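Local atomic coordinates of sensor histidine kinase CusS (Escherichia coli, PDB entry 5KU5), a protein that senses copper and silver ions in the periplasm and activates its response regulator CusR by phosphorylation. Residues K3-F6 and A7-I11. Residues are numbered along the deposited sequence; the frame is centred on the assembly and turned at random. Where two conformers were deposited one is given.
Sequences KVHF and AEQDI. With AG (silver ion), chain H.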
loop_
_atom_site.group_PDB
_atom_site.type_symbol
_atom_site.label_atom_id
_atom_site.label_comp_id
_atom_site.label_asym_id
_atom_site.label_seq_id
_atom_site.Cartn_x
_atom_site.Cartn_y
_atom_site.Cartn_z
ATOM N N LYS A 3 17.856 -9.251 2.121
ATOM C CA LYS A 3 17.613 -8.897 0.717
ATOM C C LYS A 3 16.458 -9.723 0.147
ATOM O O LYS A 3 15.575 -9.193 -0.533
ATOM C CB LYS A 3 18.870 -9.111 -0.137
ATOM C CG LYS A 3 19.949 -8.047 0.012
ATOM C CD LYS A 3 20.877 -8.322 1.184
ATOM C CE LYS A 3 21.356 -9.767 1.196
ATOM N NZ LYS A 3 21.963 -10.143 2.502
ATOM N N VAL A 4 16.479 -11.025 0.429
ATOM C CA VAL A 4 15.402 -11.941 0.025
ATOM C C VAL A 4 14.090 -11.534 0.701
ATOM O O VAL A 4 13.024 -11.588 0.088
ATOM C CB VAL A 4 15.757 -13.416 0.356
ATOM C CG1 VAL A 4 14.552 -14.344 0.203
ATOM C CG2 VAL A 4 16.903 -13.892 -0.529
ATOM N N HIS A 5 14.184 -11.121 1.961
ATOM C CA HIS A 5 13.033 -10.636 2.707
ATOM C C HIS A 5 12.445 -9.342 2.111
ATOM O O HIS A 5 11.224 -9.214 1.989
ATOM C CB HIS A 5 13.405 -10.431 4.173
ATOM C CG HIS A 5 12.261 -9.967 5.007
ATOM N ND1 HIS A 5 11.302 -10.826 5.493
ATOM C CD2 HIS A 5 11.895 -8.728 5.398
ATOM C CE1 HIS A 5 10.399 -10.137 6.162
ATOM N NE2 HIS A 5 10.740 -8.863 6.123
ATOM N N PHE A 6 13.311 -8.399 1.748
ATOM C CA PHE A 6 12.882 -7.182 1.044
ATOM C C PHE A 6 12.190 -7.506 -0.283
ATOM O O PHE A 6 11.197 -6.867 -0.633
ATOM C CB PHE A 6 14.067 -6.239 0.766
ATOM C CG PHE A 6 14.690 -5.600 1.994
ATOM C CD1 PHE A 6 14.030 -5.530 3.232
ATOM C CD2 PHE A 6 15.945 -5.001 1.885
ATOM C CE1 PHE A 6 14.636 -4.918 4.324
ATOM C CE2 PHE A 6 16.545 -4.388 2.975
ATOM C CZ PHE A 6 15.891 -4.344 4.194
ATOM N N ALA A 7 12.714 -8.491 -1.013
ATOM C CA ALA A 7 12.097 -8.931 -2.269
ATOM C C ALA A 7 10.697 -9.479 -2.039
ATOM O O ALA A 7 9.771 -9.135 -2.776
ATOM C CB ALA A 7 12.964 -9.972 -2.970
ATOM N N GLU A 8 10.547 -10.316 -1.012
ATOM C CA GLU A 8 9.246 -10.916 -0.680
ATOM C C GLU A 8 8.217 -9.877 -0.216
ATOM O O GLU A 8 7.039 -9.980 -0.575
ATOM C CB GLU A 8 9.401 -12.029 0.367
ATOM C CG GLU A 8 10.091 -13.289 -0.150
ATOM C CD GLU A 8 9.275 -14.053 -1.188
ATOM O OE1 GLU A 8 8.035 -14.154 -1.044
ATOM O OE2 GLU A 8 9.876 -14.563 -2.156
ATOM N N GLN A 9 8.658 -8.890 0.570
ATOM C CA GLN A 9 7.822 -7.721 0.901
ATOM C C GLN A 9 7.261 -7.071 -0.367
ATOM O O GLN A 9 6.056 -6.844 -0.475
ATOM C CB GLN A 9 8.610 -6.659 1.685
ATOM C CG GLN A 9 8.819 -6.940 3.162
ATOM C CD GLN A 9 9.509 -5.777 3.866
ATOM O OE1 GLN A 9 10.550 -5.295 3.411
ATOM N NE2 GLN A 9 8.930 -5.314 4.974
ATOM N N ASP A 10 8.150 -6.794 -1.320
ATOM C CA ASP A 10 7.782 -6.160 -2.593
ATOM C C ASP A 10 6.876 -7.038 -3.446
ATOM O O ASP A 10 5.877 -6.562 -3.979
ATOM C CB ASP A 10 9.034 -5.791 -3.398
ATOM C CG ASP A 10 9.888 -4.746 -2.708
ATOM O OD1 ASP A 10 9.455 -4.213 -1.663
ATOM O OD2 ASP A 10 10.997 -4.454 -3.198
ATOM N N ILE A 11 7.234 -8.315 -3.571
ATOM C CA ILE A 11 6.433 -9.285 -4.336
ATOM C C ILE A 11 4.988 -9.357 -3.819
ATOM O O ILE A 11 4.048 -9.408 -4.614
ATOM C CB ILE A 11 7.113 -10.677 -4.350
ATOM C CG1 ILE A 11 8.334 -10.637 -5.282
ATOM C CG2 ILE A 11 6.152 -11.776 -4.800
ATOM C CD1 ILE A 11 9.345 -11.737 -5.042
HETATM AG AG AG H . 9.846 -7.118 7.444
#
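H5 and Q9, one helical turn apart, send their side chains off the same flank of the helix, and the amide of Q9 slants across the outer end of the imidazole, the two planes 35° apart and H5 NE2 4.0 Å from Q9 CD. With CG anti to the backbone N (chi1 -179°), the H5 ring stands out from the helix and its NE2 reaches a silver ion at 2.4 Å; H139 ND1 of the second subunit binds the same ion. Q9 NE2 lies 3.2 Å from that silver ion without being one of its ligands. The same amide runs alongside the F6 ring, both pointing the same way with planes 22° apart, and Q9 OE1 comes to 3.5 Å from F6 CD1. This is the long N-terminal helix 2-25 of the PDC-fold periplasmic sensor domain, and here it forms part of the dimer interface at which silver is bound: Q9 NE2 is hydrogen-bonded to OE1 of Q9 in the second subunit, F6 packs on its own counterpart there, and F138 of that subunit stacks on the H5 ring. An alanine in place of Q9 would probably cost the interface its glutamine pairing and leave the H5 and F6 rings without the amide that lies against both. The helix beneath is regular, Q9 N donating to H5 O and D10 N to F6 O. D10 OD2 forms a salt bridge with R112, while OD1 is hydrogen-bonded to NE2 of H139 of its own chain and so probably positions that histidine for silver at the twin site.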